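PDB 5T99: glycoside Hydrolase from Bacteroides uniformis, which probably hydrolyses galactosidic bonds in agarose-derived sugars as a family 2 glycoside hydrolase, and binds the inhibitor D-galacto-isofagomine in its pocket. Local coordinates for residues E417-S422 against F451-A456; S422-G427 against F458-A463; V466-M471 against P489-E494. All blocks are in the same frame, centred on the assembly; numbering follows the deposited sequence.

Contact 1 (E417-S422 against F451-A456); sequences EILEQS and FNYYPA. With GIF (D-galacto-isofagomine), chain C; EDO (1,2-ethanediol), chain P.
Gln421 grips the turn at Asn452 and Tyr453 with both ends of its amide. Its NE2 donates to Asn452 OD1 at 2.7 Å, nearly straight at 165° and close to the line of the acceptor's C=O, with the two amides almost coplanar. The other proton of NE2 goes back to Ile418 O, also 2.7 Å away, a carbonyl that takes Gln421 N from its opposite face. Gln421 OE1 accepts from Tyr453 N at 3.0 Å, the donor standing above the carbonyl plane. The Gln421 amide stacks on the Tyr453 ring, NE2 over one face toward the rim, while the ring edge meets Ser422 CB. Asn452 CG lies between its backbone N and carbonyl carbon (chi1 61°), which lays the amide flat against the Glu417 carboxylate, the planes 19° apart. Its ND2 donates to a water that in turn donates to Glu417 O. Glu417 OE2 accepts a weak bond of 3.0 Å from the N of D-galacto-isofagomine, and hydrogen bonds from a 1,2-ethanediol and from Asn472 ND2. With its amide protons and OE1 all engaged, Gln421 is held against rotation, and the Asn452 amide it fixes probably helps position the pocket carboxylate of Glu417.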
loop_
_atom_site.group_PDB
_atom_site.type_symbol
_atom_site.label_atom_id
_atom_site.label_comp_id
_atom_site.label_asym_id
_atom_site.label_seq_id
_atom_site.Cartn_x
_atom_site.Cartn_y
_atom_site.Cartn_z
ATOM N N GLU A 417 -4.338 8.761 15.700
ATOM C CA GLU A 417 -5.316 9.766 16.175
ATOM C C GLU A 417 -6.288 9.244 17.232
ATOM O O GLU A 417 -7.457 9.619 17.247
ATOM C CB GLU A 417 -6.098 10.354 14.985
ATOM C CG GLU A 417 -5.213 10.979 13.924
ATOM C CD GLU A 417 -5.978 11.796 12.902
ATOM O OE1 GLU A 417 -7.147 11.470 12.596
ATOM O OE2 GLU A 417 -5.395 12.761 12.389
ATOM N N ILE A 418 -5.808 8.370 18.103
ATOM C CA ILE A 418 -6.684 7.701 19.066
ATOM C C ILE A 418 -7.261 8.662 20.111
ATOM O O ILE A 418 -6.595 9.607 20.525
ATOM C CB ILE A 418 -6.009 6.473 19.730
ATOM C CG1 ILE A 418 -4.874 6.851 20.719
ATOM C CG2 ILE A 418 -5.601 5.462 18.666
ATOM C CD1 ILE A 418 -3.601 7.473 20.179
ATOM N N LEU A 419 -8.508 8.423 20.517
ATOM C CA LEU A 419 -9.214 9.339 21.439
ATOM C C LEU A 419 -8.594 9.404 22.852
ATOM O O LEU A 419 -8.746 10.413 23.559
ATOM C CB LEU A 419 -10.707 8.992 21.512
ATOM C CG LEU A 419 -11.588 9.632 20.424
ATOM C CD1 LEU A 419 -10.955 9.591 19.036
ATOM C CD2 LEU A 419 -12.963 8.979 20.408
ATOM N N GLU A 420 -7.857 8.353 23.222
ATOM C CA GLU A 420 -7.125 8.290 24.488
ATOM C C GLU A 420 -6.083 9.413 24.651
ATOM O O GLU A 420 -5.658 9.686 25.772
ATOM C CB GLU A 420 -6.463 6.904 24.678
ATOM C CG GLU A 420 -7.432 5.752 24.980
ATOM C CD GLU A 420 -8.178 5.180 23.763
ATOM O OE1 GLU A 420 -8.055 5.708 22.623
ATOM O OE2 GLU A 420 -8.914 4.182 23.943
ATOM N N GLN A 421 -5.693 10.077 23.562
ATOM C CA GLN A 421 -4.897 11.308 23.648
ATOM C C GLN A 421 -5.466 12.347 24.636
ATOM O O GLN A 421 -4.701 13.039 25.321
ATOM C CB GLN A 421 -4.791 11.981 22.277
ATOM C CG GLN A 421 -3.931 11.271 21.252
ATOM C CD GLN A 421 -4.115 11.895 19.894
ATOM O OE1 GLN A 421 -3.315 12.730 19.468
ATOM N NE2 GLN A 421 -5.206 11.546 19.231
ATOM N N SER A 422 -6.796 12.469 24.686
ATOM C CA SER A 422 -7.443 13.404 25.616
ATOM C C SER A 422 -7.880 12.834 26.998
ATOM O O SER A 422 -8.338 13.610 27.818
ATOM C CB SER A 422 -8.606 14.151 24.924
ATOM O OG SER A 422 -9.676 13.276 24.620
ATOM N N PHE A 451 -0.082 11.338 16.364
ATOM C CA PHE A 451 -0.835 12.210 17.280
ATOM C C PHE A 451 -1.412 13.443 16.589
ATOM O O PHE A 451 -0.661 14.282 16.084
ATOM C CB PHE A 451 0.051 12.669 18.431
ATOM C CG PHE A 451 0.627 11.542 19.244
ATOM C CD1 PHE A 451 -0.207 10.661 19.925
ATOM C CD2 PHE A 451 2.013 11.366 19.343
ATOM C CE1 PHE A 451 0.332 9.628 20.689
ATOM C CE2 PHE A 451 2.549 10.334 20.097
ATOM C CZ PHE A 451 1.710 9.464 20.776
ATOM N N ASN A 452 -2.741 13.557 16.585
ATOM C CA ASN A 452 -3.426 14.747 16.038
ATOM C C ASN A 452 -3.826 15.792 17.065
ATOM O O ASN A 452 -4.058 16.948 16.688
ATOM C CB ASN A 452 -4.646 14.373 15.196
ATOM C CG ASN A 452 -5.718 13.629 15.975
ATOM O OD1 ASN A 452 -5.442 12.952 16.970
ATOM N ND2 ASN A 452 -6.956 13.716 15.485
ATOM N N TYR A 453 -3.923 15.431 18.343
ATOM C CA TYR A 453 -4.224 16.443 19.353
ATOM C C TYR A 453 -2.888 17.088 19.742
ATOM O O TYR A 453 -1.832 16.434 19.709
ATOM C CB TYR A 453 -4.939 15.852 20.567
ATOM C CG TYR A 453 -6.314 15.224 20.341
ATOM C CD1 TYR A 453 -6.843 15.014 19.067
ATOM C CD2 TYR A 453 -7.069 14.787 21.428
ATOM C CE1 TYR A 453 -8.087 14.420 18.889
ATOM C CE2 TYR A 453 -8.306 14.183 21.256
ATOM C CZ TYR A 453 -8.807 14.000 19.983
ATOM O OH TYR A 453 -10.033 13.402 19.793
ATOM N N TYR A 454 -2.932 18.376 20.055
ATOM C CA TYR A 454 -1.773 19.096 20.575
ATOM C C TYR A 454 -2.234 20.230 21.513
ATOM O O TYR A 454 -3.085 21.022 21.122
ATOM C CB TYR A 454 -0.909 19.664 19.440
ATOM C CG TYR A 454 0.320 20.351 19.973
ATOM C CD1 TYR A 454 1.504 19.652 20.171
ATOM C CD2 TYR A 454 0.281 21.696 20.340
ATOM C CE1 TYR A 454 2.620 20.276 20.700
ATOM C CE2 TYR A 454 1.391 22.331 20.867
ATOM C CZ TYR A 454 2.559 21.619 21.046
ATOM O OH TYR A 454 3.662 22.272 21.562
ATOM N N PRO A 455 -1.671 20.350 22.723
ATOM C CA PRO A 455 -0.525 19.560 23.225
ATOM C C PRO A 455 -0.872 18.250 23.978
ATOM O O PRO A 455 0.040 17.600 24.484
ATOM C CB PRO A 455 0.162 20.556 24.177
ATOM C CG PRO A 455 -0.979 21.357 24.733
ATOM C CD PRO A 455 -1.954 21.515 23.586
ATOM N N ALA A 456 -2.148 17.859 24.020
ATOM C CA ALA A 456 -2.642 16.792 24.923
ATOM C C ALA A 456 -1.713 15.584 25.149
ATOM O O ALA A 456 -1.178 15.443 26.234
ATOM C CB ALA A 456 -4.042 16.333 24.513
HETATM C C GIF C . -6.756 10.522 9.601
HETATM N N GIF C . -6.419 11.936 9.638
HETATM O O GIF C . -7.880 14.664 6.507
HETATM C C1 GIF C . -7.006 10.083 8.172
HETATM O O1 GIF C . -9.253 10.930 8.075
HETATM C C2 GIF C . -7.972 11.025 7.456
HETATM O O2 GIF C . -7.546 8.763 8.175
HETATM C C3 GIF C . -7.485 12.470 7.501
HETATM C C4 GIF C . -7.243 12.909 8.941
HETATM C C5 GIF C . -8.490 13.405 6.825
HETATM C C1 EDO P . -6.196 16.414 12.533
HETATM O O1 EDO P . -5.801 17.373 13.540
HETATM C C2 EDO P . -7.671 16.063 12.653
HETATM O O2 EDO P . -7.899 14.815 11.991
HETATM O O HOH W 1 -9.202 11.853 16.431
#

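Contact 2 (S422-G427 against F458-A463); sequences SDKKKG and FDNNMA
Lys424 and Asn460 bring the two backbones closest, their CA atoms 5.4 Å apart, where the loop 422-427 passes the end of helix 456-459, with no direct hydrogen bond between the segments. A water spans the gap instead, lying 2.7 Å from Asn460 O and 3.0 Å from Lys424 O, within donating distance of both. The Asn460 side chain crosses that of Lys424 at about a right angle, OD1 lying 3.6 Å from Lys424 CG. Its ND2 passes Lys424 CA and donates to Gln421 O, the residue before Ser422. Shortening Asn460 to an alanine removes ND2 and would probably leave Gln421 O without this donor and a gap beside Lys424. Farther along, Met462 reaches across with CG anti to its backbone N (chi1 -180°), and a bend at chi3 brings CE to 3.3 Å from Gly427 O. Gly427 suits this place: a side chain would run into Asp423 O, the acceptor of Gly427 N, and press on the Met462 methyl. Within the loop, in the conformer given, Asp423 OD1 is met from above its carboxylate plane by Lys426 N at 3.3 Å. That bond, from the backbone N three residues on, is consistent with an Asx motif in the loop that leads from strand 409-416 into helix 427-441 of the TIM barrel.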
loop_
_atom_site.group_PDB
_atom_site.type_symbol
_atom_site.label_atom_id
_atom_site.label_comp_id
_atom_site.label_asym_id
_atom_site.label_seq_id
_atom_site.Cartn_x
_atom_site.Cartn_y
_atom_site.Cartn_z
ATOM N N SER A 422 -6.796 12.469 24.686
ATOM C CA SER A 422 -7.443 13.404 25.616
ATOM C C SER A 422 -7.880 12.834 26.998
ATOM O O SER A 422 -8.338 13.610 27.818
ATOM C CB SER A 422 -8.606 14.151 24.924
ATOM O OG SER A 422 -9.676 13.276 24.620
ATOM N N ASP A 423 -7.761 11.517 27.239
ATOM C CA ASP A 423 -7.906 10.945 28.609
ATOM C C ASP A 423 -6.651 11.314 29.391
ATOM O O ASP A 423 -5.626 10.625 29.324
ATOM C CB ASP A 423 -8.128 9.412 28.610
ATOM C CG ASP A 423 -8.390 8.810 30.040
ATOM O OD1 ASP A 423 -8.237 9.491 31.086
ATOM O OD2 ASP A 423 -8.761 7.614 30.115
ATOM N N LYS A 424 -6.745 12.413 30.127
ATOM C CA LYS A 424 -5.595 12.981 30.830
ATOM C C LYS A 424 -4.941 12.040 31.859
ATOM O O LYS A 424 -3.717 11.900 31.874
ATOM C CB LYS A 424 -5.999 14.313 31.475
ATOM C CG LYS A 424 -4.841 15.113 32.034
ATOM C CD LYS A 424 -5.289 16.504 32.470
ATOM C CE LYS A 424 -4.300 17.119 33.461
ATOM N NZ LYS A 424 -4.439 18.602 33.570
ATOM N N LYS A 425 -5.762 11.387 32.681
ATOM C CA LYS A 425 -5.269 10.544 33.780
ATOM C C LYS A 425 -4.684 9.215 33.315
ATOM O O LYS A 425 -3.632 8.812 33.809
ATOM C CB LYS A 425 -6.373 10.283 34.839
ATOM C CG LYS A 425 -6.312 11.215 36.054
ATOM C CD LYS A 425 -7.668 11.791 36.465
ATOM C CE LYS A 425 -8.628 10.742 37.023
ATOM N NZ LYS A 425 -9.940 11.350 37.405
ATOM N N LYS A 426 -5.376 8.541 32.392
ATOM C CA LYS A 426 -5.105 7.130 32.078
ATOM C C LYS A 426 -4.814 6.766 30.622
ATOM O O LYS A 426 -4.388 5.647 30.369
ATOM C CB LYS A 426 -6.254 6.255 32.607
ATOM C CG LYS A 426 -6.335 6.192 34.131
ATOM C CD LYS A 426 -5.147 5.452 34.750
ATOM C CE LYS A 426 -5.352 5.206 36.237
ATOM N NZ LYS A 426 -4.286 4.333 36.803
ATOM N N GLY A 427 -5.005 7.687 29.680
ATOM C CA GLY A 427 -4.780 7.407 28.254
ATOM C C GLY A 427 -3.382 6.859 27.966
ATOM O O GLY A 427 -3.244 5.897 27.207
ATOM N N PHE A 458 1.322 14.975 24.424
ATOM C CA PHE A 458 2.631 15.426 24.905
ATOM C C PHE A 458 2.628 15.828 26.388
ATOM O O PHE A 458 3.598 15.540 27.124
ATOM C CB PHE A 458 3.160 16.558 24.034
ATOM C CG PHE A 458 3.451 16.126 22.635
ATOM C CD1 PHE A 458 4.668 15.541 22.323
ATOM C CD2 PHE A 458 2.496 16.242 21.640
ATOM C CE1 PHE A 458 4.938 15.114 21.044
ATOM C CE2 PHE A 458 2.762 15.795 20.357
ATOM C CZ PHE A 458 3.985 15.238 20.058
ATOM N N ASP A 459 1.547 16.497 26.810
ATOM C CA ASP A 459 1.361 16.929 28.211
ATOM C C ASP A 459 0.779 15.831 29.115
ATOM O O ASP A 459 0.959 15.876 30.332
ATOM C CB ASP A 459 0.437 18.158 28.283
ATOM C CG ASP A 459 1.050 19.412 27.663
ATOM O OD1 ASP A 459 2.260 19.431 27.343
ATOM O OD2 ASP A 459 0.296 20.399 27.501
ATOM N N ASN A 460 0.078 14.866 28.507
ATOM C CA ASN A 460 -0.542 13.766 29.229
ATOM C C ASN A 460 0.325 12.493 29.297
ATOM O O ASN A 460 -0.204 11.396 29.503
ATOM C CB ASN A 460 -1.885 13.418 28.578
ATOM C CG ASN A 460 -2.862 14.581 28.558
ATOM O OD1 ASN A 460 -2.644 15.604 29.187
ATOM N ND2 ASN A 460 -3.948 14.420 27.811
ATOM N N ASN A 461 1.642 12.622 29.101
ATOM C CA ASN A 461 2.571 11.488 29.265
ATOM C C ASN A 461 2.321 10.326 28.281
ATOM O O ASN A 461 2.718 9.215 28.564
ATOM C CB ASN A 461 2.524 11.004 30.733
ATOM C CG ASN A 461 3.726 10.171 31.141
ATOM O OD1 ASN A 461 4.874 10.419 30.745
ATOM N ND2 ASN A 461 3.460 9.177 31.969
ATOM N N MET A 462 1.679 10.585 27.129
ATOM C CA MET A 462 1.400 9.542 26.121
ATOM C C MET A 462 2.523 9.421 25.094
ATOM O O MET A 462 3.029 8.331 24.853
ATOM C CB MET A 462 0.076 9.784 25.390
ATOM C CG MET A 462 -0.242 8.719 24.342
ATOM S SD MET A 462 -1.855 8.871 23.537
ATOM C CE MET A 462 -2.923 8.096 24.745
ATOM N N ALA A 463 2.886 10.546 24.479
ATOM C CA ALA A 463 3.990 10.621 23.500
ATOM C C ALA A 463 5.311 9.996 23.996
ATOM O O ALA A 463 6.093 9.465 23.207
ATOM C CB ALA A 463 4.216 12.068 23.095
HETATM O O HOH W 2 -2.496 10.045 29.794
#

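Contact 3 (V466-M471 against P489-E494); sequences VDIAGM and PLYGSE. With GIF (D-galacto-isofagomine), chain C.
Tyr491 lays one face of its ring over Gly470, whose CA makes a CH-pi contact 3.9 Å from the ring centroid and 21° off the normal. The ring gets there because CG lies between the backbone N and carbonyl carbon (chi1 69°), folding it back over the neighbouring strand. Ile468 comes to the same ring at its edge, CG2 being 3.6 Å from Tyr491 CD2, and crosses it at about a right angle. That methyl group also touches Pro489 CB, while the proline ring rests its CG against Asp467 O. Gly470 is a tight fit, since any side chain would collide with both the tyrosine ring and Ser493 OG, which is hydrogen-bonded to Asn472 OD1. Leu490 points to the other face of the sheet, with CD2 3.8 Å from Ala469 CB and looser toward Met471 CG. Between them, the strands run parallel, 29° apart, joined by Ala469 N to Pro489 O (2.9 Å), Tyr491 N to Ala469 O (3.2 Å, in the carbonyl plane) and Met471 N to Tyr491 O (2.9 Å). The last contact, Ser493 N to Met471 O, is weak, as the chain turns a corner there. Beyond the corner Glu494 extends to the ligand, OE2 accepting from the N of D-galacto-isofagomine at 2.6 Å; Tyr473 OH also bonds OE2, and Arg346 makes a salt bridge to OE1. The pair forms a right-handed beta-alpha-beta unit of the barrel: helix 478-484 packs on Met471 and Leu490 through Val481, strand 447-451 lies beside 468-472 and bonds Tyr491 OH through Thr448, and strand 549-552 borders 490-495 on its other flank.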
loop_
_atom_site.group_PDB
_atom_site.type_symbol
_atom_site.label_atom_id
_atom_site.label_comp_id
_atom_site.label_asym_id
_atom_site.label_seq_id
_atom_site.Cartn_x
_atom_site.Cartn_y
_atom_site.Cartn_z
ATOM N N VAL A 466 6.013 5.739 23.572
ATOM C CA VAL A 466 6.540 5.127 22.354
ATOM C C VAL A 466 7.933 5.676 22.151
ATOM O O VAL A 466 8.316 6.680 22.777
ATOM C CB VAL A 466 5.658 5.374 21.098
ATOM C CG1 VAL A 466 4.382 4.563 21.195
ATOM C CG2 VAL A 466 5.325 6.848 20.891
ATOM N N ASP A 467 8.692 5.005 21.294
ATOM C CA ASP A 467 10.071 5.389 21.018
ATOM C C ASP A 467 10.179 6.695 20.204
ATOM O O ASP A 467 11.086 7.504 20.434
ATOM C CB ASP A 467 10.808 4.248 20.288
ATOM C CG ASP A 467 10.970 2.999 21.141
ATOM O OD1 ASP A 467 11.453 3.103 22.289
ATOM O OD2 ASP A 467 10.632 1.900 20.652
ATOM N N ILE A 468 9.281 6.876 19.238
ATOM C CA ILE A 468 9.326 8.025 18.323
ATOM C C ILE A 468 7.909 8.575 18.171
ATOM O O ILE A 468 6.975 7.826 17.849
ATOM C CB ILE A 468 9.895 7.644 16.935
ATOM C CG1 ILE A 468 11.305 7.018 17.052
ATOM C CG2 ILE A 468 9.986 8.873 16.040
ATOM C CD1 ILE A 468 11.792 6.330 15.793
ATOM N N ALA A 469 7.760 9.880 18.406
ATOM C CA ALA A 469 6.456 10.548 18.341
ATOM C C ALA A 469 6.180 11.122 16.939
ATOM O O ALA A 469 6.994 11.888 16.396
ATOM C CB ALA A 469 6.384 11.656 19.386
ATOM N N GLY A 470 5.037 10.747 16.367
ATOM C CA GLY A 470 4.561 11.334 15.122
ATOM C C GLY A 470 3.496 12.393 15.368
ATOM O O GLY A 470 2.567 12.153 16.131
ATOM N N MET A 471 3.620 13.550 14.714
ATOM C CA MET A 471 2.597 14.607 14.772
ATOM C C MET A 471 1.766 14.664 13.489
ATOM O O MET A 471 2.317 14.706 12.384
ATOM C CB MET A 471 3.250 15.969 15.000
ATOM C CG MET A 471 4.037 16.054 16.289
ATOM S SD MET A 471 4.714 17.692 16.552
ATOM C CE MET A 471 3.315 18.508 17.288
ATOM N N PRO A 489 12.190 12.023 19.994
ATOM C CA PRO A 489 12.390 11.961 18.544
ATOM C C PRO A 489 11.051 12.193 17.843
ATOM O O PRO A 489 10.018 11.687 18.324
ATOM C CB PRO A 489 12.897 10.531 18.307
ATOM C CG PRO A 489 13.249 9.985 19.654
ATOM C CD PRO A 489 12.358 10.698 20.624
ATOM N N LEU A 490 11.073 12.942 16.730
ATOM C CA LEU A 490 9.859 13.469 16.100
ATOM C C LEU A 490 9.858 13.341 14.582
ATOM O O LEU A 490 10.910 13.369 13.935
ATOM C CB LEU A 490 9.659 14.948 16.477
ATOM C CG LEU A 490 9.308 15.219 17.941
ATOM C CD1 LEU A 490 9.721 16.621 18.355
ATOM C CD2 LEU A 490 7.831 15.015 18.204
ATOM N N TYR A 491 8.661 13.198 14.025
ATOM C CA TYR A 491 8.442 13.305 12.591
ATOM C C TYR A 491 6.988 13.688 12.350
ATOM O O TYR A 491 6.172 13.636 13.261
ATOM C CB TYR A 491 8.802 11.985 11.868
ATOM C CG TYR A 491 7.872 10.852 12.178
ATOM C CD1 TYR A 491 6.878 10.461 11.286
ATOM C CD2 TYR A 491 7.970 10.180 13.381
ATOM C CE1 TYR A 491 6.014 9.419 11.596
ATOM C CE2 TYR A 491 7.107 9.151 13.699
ATOM C CZ TYR A 491 6.125 8.779 12.811
ATOM O OH TYR A 491 5.271 7.757 13.149
ATOM N N GLY A 492 6.670 14.081 11.124
ATOM C CA GLY A 492 5.297 14.371 10.743
ATOM C C GLY A 492 4.639 13.097 10.274
ATOM O O GLY A 492 4.847 12.666 9.135
ATOM N N SER A 493 3.847 12.476 11.142
ATOM C CA SER A 493 3.186 11.209 10.788
ATOM C C SER A 493 2.056 11.365 9.778
ATOM O O SER A 493 1.701 10.400 9.104
ATOM C CB SER A 493 2.707 10.463 12.032
ATOM O OG SER A 493 2.165 11.343 12.994
ATOM N N GLU A 494 1.487 12.561 9.668
ATOM C CA GLU A 494 0.445 12.830 8.669
ATOM C C GLU A 494 0.488 14.321 8.328
ATOM O O GLU A 494 0.519 15.166 9.234
ATOM C CB GLU A 494 -0.924 12.400 9.195
ATOM C CG GLU A 494 -1.800 11.682 8.195
ATOM C CD GLU A 494 -3.172 11.375 8.769
ATOM O OE1 GLU A 494 -3.275 10.412 9.549
ATOM O OE2 GLU A 494 -4.150 12.099 8.441
HETATM C C GIF C . -6.756 10.522 9.601
HETATM N N GIF C . -6.419 11.936 9.638
HETATM O O GIF C . -7.880 14.664 6.507
HETATM C C1 GIF C . -7.006 10.083 8.172
HETATM O O1 GIF C . -9.253 10.930 8.075
HETATM C C2 GIF C . -7.972 11.025 7.456
HETATM O O2 GIF C . -7.546 8.763 8.175
HETATM C C3 GIF C . -7.485 12.470 7.501
HETATM C C4 GIF C . -7.243 12.909 8.941
HETATM C C5 GIF C . -8.490 13.405 6.825
#

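In the fold
All three contacts belong to the parallel barrel, over the consecutive strands 409-416, 447-451, 468-472 and 490-495. Contacts 1 and 2 lie 8 Å apart between centres, share Ser422 and interleave along the chain; contact 3 follows both, its centre about 13 Å from contact 1 and 15 Å from contact 2. Phe451 N, probably hydrogen-bonded to Gly470 O, ties contact 1 to the sheet of contact 3, while Phe458 packs on Ala469, Leu490 and Met471. Contacts 1 and 3 each deliver a glutamate from the C-terminal end of a strand to the same ligand nitrogen, probably the catalytic pair as in other family 2 enzymes; contact 2 lies farther out, at the loops behind them.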